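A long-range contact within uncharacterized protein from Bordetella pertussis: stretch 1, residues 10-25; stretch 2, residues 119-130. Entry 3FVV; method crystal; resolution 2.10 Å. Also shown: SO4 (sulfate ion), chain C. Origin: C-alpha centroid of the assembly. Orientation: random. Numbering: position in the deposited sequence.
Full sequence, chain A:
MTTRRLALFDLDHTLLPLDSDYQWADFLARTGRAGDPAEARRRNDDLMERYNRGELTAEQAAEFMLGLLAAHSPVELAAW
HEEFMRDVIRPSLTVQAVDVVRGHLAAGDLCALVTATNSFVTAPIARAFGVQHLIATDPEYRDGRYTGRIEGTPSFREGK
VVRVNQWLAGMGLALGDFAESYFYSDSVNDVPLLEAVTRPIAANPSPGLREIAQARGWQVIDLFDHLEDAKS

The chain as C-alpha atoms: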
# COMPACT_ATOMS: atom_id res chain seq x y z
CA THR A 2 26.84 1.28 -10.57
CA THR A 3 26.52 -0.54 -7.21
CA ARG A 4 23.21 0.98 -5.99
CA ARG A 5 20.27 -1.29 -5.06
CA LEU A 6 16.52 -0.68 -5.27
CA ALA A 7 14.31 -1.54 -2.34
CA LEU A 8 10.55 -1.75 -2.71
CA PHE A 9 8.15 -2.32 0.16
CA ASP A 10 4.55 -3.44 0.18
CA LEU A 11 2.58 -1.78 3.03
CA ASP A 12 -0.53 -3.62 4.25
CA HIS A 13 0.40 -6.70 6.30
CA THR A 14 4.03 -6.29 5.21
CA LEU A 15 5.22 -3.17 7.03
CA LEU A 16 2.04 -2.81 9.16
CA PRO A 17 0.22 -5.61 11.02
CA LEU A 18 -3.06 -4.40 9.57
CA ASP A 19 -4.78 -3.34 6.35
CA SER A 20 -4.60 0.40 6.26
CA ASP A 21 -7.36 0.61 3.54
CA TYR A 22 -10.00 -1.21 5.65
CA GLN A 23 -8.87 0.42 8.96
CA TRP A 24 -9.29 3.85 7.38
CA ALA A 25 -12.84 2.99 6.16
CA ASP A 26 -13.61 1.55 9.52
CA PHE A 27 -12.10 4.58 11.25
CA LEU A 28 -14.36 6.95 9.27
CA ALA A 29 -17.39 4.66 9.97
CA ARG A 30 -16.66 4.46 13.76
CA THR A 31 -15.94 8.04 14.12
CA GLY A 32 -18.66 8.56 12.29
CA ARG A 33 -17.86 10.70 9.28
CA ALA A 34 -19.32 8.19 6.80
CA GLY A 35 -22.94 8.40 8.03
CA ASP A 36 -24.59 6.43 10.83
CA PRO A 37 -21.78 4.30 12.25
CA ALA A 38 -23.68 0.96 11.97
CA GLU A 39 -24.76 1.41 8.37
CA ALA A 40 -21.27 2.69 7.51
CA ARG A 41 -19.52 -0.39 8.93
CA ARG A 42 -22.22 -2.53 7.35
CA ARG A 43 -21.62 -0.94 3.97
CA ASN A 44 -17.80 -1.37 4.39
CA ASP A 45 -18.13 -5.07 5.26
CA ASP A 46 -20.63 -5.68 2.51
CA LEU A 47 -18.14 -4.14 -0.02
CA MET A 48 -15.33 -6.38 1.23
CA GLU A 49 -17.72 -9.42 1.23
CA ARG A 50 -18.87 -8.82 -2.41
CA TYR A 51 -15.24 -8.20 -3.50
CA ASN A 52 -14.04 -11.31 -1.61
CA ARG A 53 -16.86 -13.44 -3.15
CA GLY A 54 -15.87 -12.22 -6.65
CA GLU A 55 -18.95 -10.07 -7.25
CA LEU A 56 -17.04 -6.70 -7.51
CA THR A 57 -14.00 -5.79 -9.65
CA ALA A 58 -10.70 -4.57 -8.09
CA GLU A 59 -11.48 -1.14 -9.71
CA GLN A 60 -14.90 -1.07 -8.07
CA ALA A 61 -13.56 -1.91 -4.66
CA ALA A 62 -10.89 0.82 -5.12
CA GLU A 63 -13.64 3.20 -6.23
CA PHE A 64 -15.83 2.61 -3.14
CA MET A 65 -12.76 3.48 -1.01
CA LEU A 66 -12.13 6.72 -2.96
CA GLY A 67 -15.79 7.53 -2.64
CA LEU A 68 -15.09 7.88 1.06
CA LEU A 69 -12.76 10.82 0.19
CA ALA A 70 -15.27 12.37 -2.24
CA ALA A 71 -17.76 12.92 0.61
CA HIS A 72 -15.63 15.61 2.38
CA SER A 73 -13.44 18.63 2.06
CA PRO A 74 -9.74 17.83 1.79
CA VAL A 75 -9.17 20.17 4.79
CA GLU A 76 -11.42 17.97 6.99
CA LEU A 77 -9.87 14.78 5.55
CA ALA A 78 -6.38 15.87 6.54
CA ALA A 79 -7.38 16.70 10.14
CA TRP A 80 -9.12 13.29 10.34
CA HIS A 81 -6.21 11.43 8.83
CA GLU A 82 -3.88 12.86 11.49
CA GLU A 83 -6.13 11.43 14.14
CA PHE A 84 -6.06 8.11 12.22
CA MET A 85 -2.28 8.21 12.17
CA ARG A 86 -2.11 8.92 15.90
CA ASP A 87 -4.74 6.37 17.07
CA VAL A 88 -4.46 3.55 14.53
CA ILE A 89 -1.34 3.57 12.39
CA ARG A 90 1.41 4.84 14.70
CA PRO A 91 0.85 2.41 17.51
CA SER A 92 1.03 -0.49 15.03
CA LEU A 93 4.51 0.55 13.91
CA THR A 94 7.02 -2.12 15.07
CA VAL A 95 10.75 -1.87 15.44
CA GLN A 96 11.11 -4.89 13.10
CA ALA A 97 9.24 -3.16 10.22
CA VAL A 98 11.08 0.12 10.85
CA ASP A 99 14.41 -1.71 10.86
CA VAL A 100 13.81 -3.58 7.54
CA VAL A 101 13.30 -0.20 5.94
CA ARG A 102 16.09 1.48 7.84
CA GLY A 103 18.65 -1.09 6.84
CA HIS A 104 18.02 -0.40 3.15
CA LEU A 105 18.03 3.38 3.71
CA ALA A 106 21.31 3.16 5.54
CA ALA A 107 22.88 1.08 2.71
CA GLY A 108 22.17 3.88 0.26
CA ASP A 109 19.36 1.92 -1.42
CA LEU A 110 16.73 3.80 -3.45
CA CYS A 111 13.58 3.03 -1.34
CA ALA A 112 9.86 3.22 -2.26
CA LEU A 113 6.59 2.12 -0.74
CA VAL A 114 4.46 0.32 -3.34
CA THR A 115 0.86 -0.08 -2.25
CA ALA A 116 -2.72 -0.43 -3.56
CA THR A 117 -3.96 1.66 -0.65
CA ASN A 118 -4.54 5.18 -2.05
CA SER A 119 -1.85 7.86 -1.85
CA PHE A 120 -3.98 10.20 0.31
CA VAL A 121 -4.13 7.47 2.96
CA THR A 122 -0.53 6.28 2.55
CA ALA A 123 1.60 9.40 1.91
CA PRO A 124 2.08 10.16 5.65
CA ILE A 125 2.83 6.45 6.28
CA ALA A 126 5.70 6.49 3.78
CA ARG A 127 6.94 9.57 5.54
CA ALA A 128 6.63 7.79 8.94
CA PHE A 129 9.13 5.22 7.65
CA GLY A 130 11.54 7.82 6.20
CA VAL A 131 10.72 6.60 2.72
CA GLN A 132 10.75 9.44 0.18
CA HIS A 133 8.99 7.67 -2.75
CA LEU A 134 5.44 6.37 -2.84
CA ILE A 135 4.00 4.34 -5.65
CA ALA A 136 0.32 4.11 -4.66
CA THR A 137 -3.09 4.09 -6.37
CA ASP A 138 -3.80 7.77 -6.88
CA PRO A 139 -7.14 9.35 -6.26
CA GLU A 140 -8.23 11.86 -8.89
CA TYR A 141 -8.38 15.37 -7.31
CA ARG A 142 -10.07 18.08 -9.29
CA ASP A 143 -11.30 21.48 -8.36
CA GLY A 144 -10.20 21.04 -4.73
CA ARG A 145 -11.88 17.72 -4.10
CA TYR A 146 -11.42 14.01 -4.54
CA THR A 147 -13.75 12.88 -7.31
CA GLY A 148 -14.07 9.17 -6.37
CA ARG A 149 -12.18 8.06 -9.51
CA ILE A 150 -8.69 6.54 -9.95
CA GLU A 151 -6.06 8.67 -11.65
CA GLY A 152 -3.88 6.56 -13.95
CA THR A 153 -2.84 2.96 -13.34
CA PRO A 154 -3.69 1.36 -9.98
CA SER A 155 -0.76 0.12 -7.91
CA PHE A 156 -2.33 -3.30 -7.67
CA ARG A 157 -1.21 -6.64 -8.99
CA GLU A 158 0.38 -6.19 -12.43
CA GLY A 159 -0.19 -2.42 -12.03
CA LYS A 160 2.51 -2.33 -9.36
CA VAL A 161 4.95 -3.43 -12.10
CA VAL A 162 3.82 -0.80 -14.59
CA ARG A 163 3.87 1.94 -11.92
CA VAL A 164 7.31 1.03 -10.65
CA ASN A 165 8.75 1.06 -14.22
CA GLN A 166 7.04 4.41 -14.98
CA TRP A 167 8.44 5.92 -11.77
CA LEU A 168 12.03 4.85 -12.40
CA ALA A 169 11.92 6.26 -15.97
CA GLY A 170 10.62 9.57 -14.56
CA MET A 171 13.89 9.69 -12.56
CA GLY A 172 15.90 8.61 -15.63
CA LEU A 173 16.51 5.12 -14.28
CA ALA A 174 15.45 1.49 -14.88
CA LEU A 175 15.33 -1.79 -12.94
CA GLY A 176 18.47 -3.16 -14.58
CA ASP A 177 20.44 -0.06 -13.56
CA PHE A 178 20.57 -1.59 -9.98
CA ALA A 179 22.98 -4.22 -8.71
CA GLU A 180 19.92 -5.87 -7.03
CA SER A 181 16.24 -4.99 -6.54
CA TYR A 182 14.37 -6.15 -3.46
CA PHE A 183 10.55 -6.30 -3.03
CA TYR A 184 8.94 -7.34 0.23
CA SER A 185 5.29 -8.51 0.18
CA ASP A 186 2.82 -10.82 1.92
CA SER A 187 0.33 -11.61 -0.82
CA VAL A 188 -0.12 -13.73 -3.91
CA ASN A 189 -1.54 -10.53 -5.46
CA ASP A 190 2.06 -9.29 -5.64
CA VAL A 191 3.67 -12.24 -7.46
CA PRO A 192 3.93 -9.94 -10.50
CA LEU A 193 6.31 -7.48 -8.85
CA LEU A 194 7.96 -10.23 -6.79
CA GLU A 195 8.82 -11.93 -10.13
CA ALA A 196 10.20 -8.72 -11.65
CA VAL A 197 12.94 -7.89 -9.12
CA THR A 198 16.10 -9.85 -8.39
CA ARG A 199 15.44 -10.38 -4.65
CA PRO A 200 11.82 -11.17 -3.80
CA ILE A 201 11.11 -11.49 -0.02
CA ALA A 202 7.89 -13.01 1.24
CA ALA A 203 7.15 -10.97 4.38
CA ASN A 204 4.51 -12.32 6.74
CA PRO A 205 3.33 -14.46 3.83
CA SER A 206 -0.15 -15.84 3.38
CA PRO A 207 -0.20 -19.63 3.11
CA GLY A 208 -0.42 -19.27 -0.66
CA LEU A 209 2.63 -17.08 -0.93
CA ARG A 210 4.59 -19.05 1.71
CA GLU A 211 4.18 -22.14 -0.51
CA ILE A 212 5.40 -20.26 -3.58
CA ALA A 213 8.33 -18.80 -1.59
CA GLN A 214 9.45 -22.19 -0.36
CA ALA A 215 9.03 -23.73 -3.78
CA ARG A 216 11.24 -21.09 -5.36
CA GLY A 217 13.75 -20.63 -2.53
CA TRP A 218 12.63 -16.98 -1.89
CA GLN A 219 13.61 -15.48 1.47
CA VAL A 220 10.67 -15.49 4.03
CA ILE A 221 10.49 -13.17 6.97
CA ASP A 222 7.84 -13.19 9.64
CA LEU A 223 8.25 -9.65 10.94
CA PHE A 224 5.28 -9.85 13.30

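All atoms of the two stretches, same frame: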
# COMPACT_ATOMS: atom_id res chain seq x y z
N ASP A 10 6.01 -3.39 0.00
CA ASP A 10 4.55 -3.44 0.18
C ASP A 10 4.19 -2.84 1.55
O ASP A 10 5.01 -2.82 2.45
CB ASP A 10 4.09 -4.92 0.10
CG ASP A 10 2.55 -5.07 0.17
OD1 ASP A 10 1.85 -4.38 -0.64
OD2 ASP A 10 2.05 -5.83 1.04
N LEU A 11 2.98 -2.33 1.73
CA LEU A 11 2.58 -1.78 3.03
C LEU A 11 1.68 -2.72 3.86
O LEU A 11 2.11 -3.20 4.92
CB LEU A 11 1.85 -0.45 2.86
CG LEU A 11 1.37 0.23 4.14
CD1 LEU A 11 2.53 0.56 5.00
CD2 LEU A 11 0.51 1.54 3.83
N ASP A 12 0.48 -3.00 3.38
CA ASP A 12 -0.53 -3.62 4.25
C ASP A 12 -0.17 -5.04 4.53
O ASP A 12 -0.00 -5.81 3.62
CB ASP A 12 -1.93 -3.47 3.64
CG ASP A 12 -2.32 -2.00 3.44
OD1 ASP A 12 -2.15 -1.18 4.36
OD2 ASP A 12 -2.73 -1.62 2.35
N HIS A 13 0.01 -5.36 5.82
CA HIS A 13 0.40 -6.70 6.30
C HIS A 13 1.84 -7.02 6.03
O HIS A 13 2.29 -8.09 6.39
CB HIS A 13 -0.49 -7.78 5.71
CG HIS A 13 -1.92 -7.60 6.08
ND1 HIS A 13 -2.36 -7.71 7.37
CD2 HIS A 13 -3.00 -7.25 5.34
CE1 HIS A 13 -3.66 -7.47 7.42
NE2 HIS A 13 -4.08 -7.20 6.20
N THR A 14 2.58 -6.11 5.43
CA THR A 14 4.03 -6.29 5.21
C THR A 14 4.76 -5.40 6.20
O THR A 14 5.45 -5.88 7.06
CB THR A 14 4.41 -5.90 3.75
OG1 THR A 14 3.83 -6.86 2.87
CG2 THR A 14 5.95 -5.85 3.54
N LEU A 15 4.59 -4.08 6.09
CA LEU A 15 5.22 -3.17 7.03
C LEU A 15 4.31 -2.86 8.21
O LEU A 15 4.80 -2.47 9.24
CB LEU A 15 5.72 -1.90 6.33
CG LEU A 15 6.94 -2.01 5.39
CD1 LEU A 15 7.33 -0.62 4.93
CD2 LEU A 15 8.13 -2.73 6.07
N LEU A 16 2.98 -3.07 8.08
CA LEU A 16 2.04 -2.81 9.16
C LEU A 16 1.24 -4.10 9.42
O LEU A 16 0.91 -4.81 8.47
CB LEU A 16 1.08 -1.67 8.83
CG LEU A 16 1.65 -0.29 8.52
CD1 LEU A 16 0.50 0.58 8.00
CD2 LEU A 16 2.28 0.25 9.73
N PRO A 17 0.95 -4.40 10.70
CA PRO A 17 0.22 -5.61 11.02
C PRO A 17 -1.27 -5.39 10.83
O PRO A 17 -2.04 -5.91 11.55
CB PRO A 17 0.56 -5.83 12.50
CG PRO A 17 0.83 -4.47 13.04
CD PRO A 17 1.42 -3.70 11.90
N LEU A 18 -1.67 -4.64 9.82
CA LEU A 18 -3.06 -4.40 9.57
C LEU A 18 -3.21 -3.98 8.09
O LEU A 18 -2.21 -3.78 7.37
CB LEU A 18 -3.58 -3.33 10.55
CG LEU A 18 -2.77 -2.01 10.70
CD1 LEU A 18 -3.07 -1.08 9.55
CD2 LEU A 18 -2.96 -1.30 12.06
N ASP A 19 -4.45 -3.88 7.66
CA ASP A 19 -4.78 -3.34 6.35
C ASP A 19 -5.23 -1.90 6.52
O ASP A 19 -6.34 -1.60 7.00
CB ASP A 19 -5.92 -4.17 5.68
CG ASP A 19 -6.39 -3.53 4.38
OD1 ASP A 19 -5.68 -2.71 3.80
OD2 ASP A 19 -7.48 -3.86 3.94
N SER A 20 -4.38 -1.01 6.06
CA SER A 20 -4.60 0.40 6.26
C SER A 20 -5.86 0.88 5.47
O SER A 20 -6.54 1.80 5.88
CB SER A 20 -3.32 1.18 5.93
OG SER A 20 -3.05 1.29 4.53
N ASP A 21 -6.22 0.19 4.41
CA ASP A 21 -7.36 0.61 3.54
C ASP A 21 -8.64 0.40 4.37
O ASP A 21 -9.37 1.34 4.65
CB ASP A 21 -7.33 -0.25 2.28
CG ASP A 21 -7.90 0.43 1.05
OD1 ASP A 21 -8.10 1.66 1.01
OD2 ASP A 21 -8.18 -0.34 0.08
N TYR A 22 -8.86 -0.83 4.81
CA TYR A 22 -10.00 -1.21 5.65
C TYR A 22 -10.03 -0.43 6.98
O TYR A 22 -11.07 0.12 7.35
CB TYR A 22 -10.01 -2.71 5.91
CG TYR A 22 -11.24 -3.06 6.74
CD1 TYR A 22 -12.50 -3.17 6.14
CD2 TYR A 22 -11.15 -3.15 8.12
CE1 TYR A 22 -13.66 -3.42 6.91
CE2 TYR A 22 -12.28 -3.41 8.90
CZ TYR A 22 -13.54 -3.54 8.30
OH TYR A 22 -14.66 -3.76 9.08
N GLN A 23 -8.89 -0.30 7.65
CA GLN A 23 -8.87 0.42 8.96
C GLN A 23 -9.27 1.90 8.77
O GLN A 23 -10.00 2.48 9.57
CB GLN A 23 -7.52 0.30 9.63
CG GLN A 23 -7.17 -1.09 10.00
CD GLN A 23 -8.14 -1.63 11.04
OE1 GLN A 23 -8.66 -0.88 11.89
NE2 GLN A 23 -8.37 -2.91 10.99
N TRP A 24 -8.84 2.50 7.67
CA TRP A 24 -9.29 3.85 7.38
C TRP A 24 -10.80 3.95 7.16
O TRP A 24 -11.41 4.87 7.72
CB TRP A 24 -8.50 4.40 6.20
CG TRP A 24 -8.92 5.71 5.60
CD1 TRP A 24 -9.43 5.85 4.36
CD2 TRP A 24 -8.94 7.05 6.19
NE1 TRP A 24 -9.69 7.17 4.10
CE2 TRP A 24 -9.42 7.93 5.21
CE3 TRP A 24 -8.56 7.58 7.41
CZ2 TRP A 24 -9.52 9.31 5.39
CZ3 TRP A 24 -8.66 8.94 7.60
CH2 TRP A 24 -9.12 9.80 6.58
N ALA A 25 -11.39 3.05 6.35
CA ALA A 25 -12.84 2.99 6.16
C ALA A 25 -13.54 2.80 7.48
O ALA A 25 -14.55 3.48 7.82
CB ALA A 25 -13.22 1.83 5.22
N SER A 119 -2.89 6.94 -2.26
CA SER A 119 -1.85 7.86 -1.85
C SER A 119 -2.28 8.95 -0.82
O SER A 119 -1.47 9.38 -0.03
CB SER A 119 -1.14 8.50 -3.06
OG SER A 119 -2.06 9.24 -3.83
N PHE A 120 -3.55 9.34 -0.77
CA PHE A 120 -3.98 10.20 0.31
C PHE A 120 -3.81 9.50 1.68
O PHE A 120 -3.32 10.08 2.64
CB PHE A 120 -5.45 10.67 0.17
CG PHE A 120 -5.89 11.48 1.36
CD1 PHE A 120 -5.49 12.79 1.50
CD2 PHE A 120 -6.56 10.89 2.40
CE1 PHE A 120 -5.83 13.53 2.64
CE2 PHE A 120 -6.88 11.63 3.55
CZ PHE A 120 -6.51 12.93 3.64
N VAL A 121 -4.23 8.26 1.75
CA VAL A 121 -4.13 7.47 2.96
C VAL A 121 -2.70 7.08 3.27
O VAL A 121 -2.34 7.05 4.42
CB VAL A 121 -5.07 6.20 2.89
CG1 VAL A 121 -4.81 5.23 4.06
CG2 VAL A 121 -6.54 6.65 2.83
N THR A 122 -1.86 6.85 2.28
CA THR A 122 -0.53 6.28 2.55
C THR A 122 0.65 7.23 2.51
O THR A 122 1.70 6.88 2.97
CB THR A 122 -0.23 5.10 1.60
OG1 THR A 122 -0.52 5.47 0.24
CG2 THR A 122 -1.11 3.87 1.98
N ALA A 123 0.49 8.41 1.93
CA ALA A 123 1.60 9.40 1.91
C ALA A 123 2.23 9.65 3.28
O ALA A 123 3.44 9.55 3.42
CB ALA A 123 1.18 10.70 1.20
N PRO A 124 1.44 9.92 4.32
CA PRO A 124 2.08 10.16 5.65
C PRO A 124 2.70 8.90 6.27
O PRO A 124 3.52 8.99 7.14
CB PRO A 124 0.93 10.67 6.54
CG PRO A 124 -0.06 11.25 5.53
CD PRO A 124 0.04 10.32 4.31
N ILE A 125 2.28 7.73 5.82
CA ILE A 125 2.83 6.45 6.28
C ILE A 125 4.20 6.20 5.66
O ILE A 125 5.13 5.73 6.35
CB ILE A 125 1.89 5.28 5.93
CG1 ILE A 125 0.47 5.57 6.48
CG2 ILE A 125 2.47 3.96 6.46
CD1 ILE A 125 -0.53 4.48 6.34
N ALA A 126 4.36 6.51 4.37
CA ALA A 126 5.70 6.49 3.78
C ALA A 126 6.63 7.42 4.50
O ALA A 126 7.80 7.06 4.85
CB ALA A 126 5.68 6.78 2.31
N ARG A 127 6.17 8.64 4.74
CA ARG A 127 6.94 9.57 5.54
C ARG A 127 7.27 9.03 6.95
O ARG A 127 8.39 9.25 7.47
CB ARG A 127 6.17 10.88 5.65
CG ARG A 127 6.79 11.93 6.55
CD ARG A 127 5.86 13.11 6.53
NE ARG A 127 6.07 14.05 7.63
CZ ARG A 127 6.65 15.24 7.52
NH1 ARG A 127 7.17 15.68 6.36
NH2 ARG A 127 6.72 16.01 8.60
N ALA A 128 6.33 8.35 7.60
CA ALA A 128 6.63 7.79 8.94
C ALA A 128 7.78 6.79 8.92
O ALA A 128 8.46 6.62 9.93
CB ALA A 128 5.37 7.17 9.59
N PHE A 129 8.02 6.16 7.77
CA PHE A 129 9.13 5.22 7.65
C PHE A 129 10.41 5.85 7.14
O PHE A 129 11.39 5.17 7.01
CB PHE A 129 8.70 4.09 6.72
CG PHE A 129 7.91 3.01 7.40
CD1 PHE A 129 8.53 2.08 8.17
CD2 PHE A 129 6.52 2.94 7.27
CE1 PHE A 129 7.79 1.08 8.80
CE2 PHE A 129 5.78 1.98 7.88
CZ PHE A 129 6.41 1.02 8.64
N GLY A 130 10.39 7.16 6.83
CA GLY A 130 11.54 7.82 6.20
C GLY A 130 11.70 7.53 4.72
O GLY A 130 12.78 7.68 4.17
S SO4 C . -1.04 -3.23 -0.27
O1 SO4 C . 0.00 -2.47 0.51
O2 SO4 C . -0.88 -3.09 -1.77
O3 SO4 C . -1.00 -4.58 0.24
O4 SO4 C . -2.39 -2.70 0.01

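Stretch 1 runs as loop and turn into a helix beginning at Ser20; stretch 2 is a helix over residues 119-128, kinked near Pro124. The two helix axes approach to 10.6 Å at 113°, and no hydrogen bond joins the stretches: the 446 Å² they bury is held by apolar contact. At Leu11 the backbone binds the sulfate, with N to O1 at 3.2 Å, and Asp12 N reaches the same O1 at 3.0 Å, while the Leu11 side chain points toward stretch 2. Its CD2 lies 3.4 Å from Thr122 CG2 and its CD1 3.7 Å from Ile125 CG2. The turn that follows is tied by Leu15 N to Leu11 O (2.9 Å), and it presents two leucines to Phe129. Leu15 CD1 sits 4.1 Å from the ring centroid, 6° off the normal, a CH-pi contact over the face; Leu16 CD2 meets the ring edge, 4.3 Å from Phe129 CE2. Ser20 OG donates to Asp12 OD1 (2.6 Å), so its polar need is met within stretch 1, and its CB can pack 4.3 Å from Ile125 CD1. One helical turn on, Trp24 receives Val121 CG2 over one face, 3.6 Å from the five-membered ring centroid, while Trp24 CZ2 approaches the edge of the Phe120 ring, 4.0 Å from Phe120 CE2.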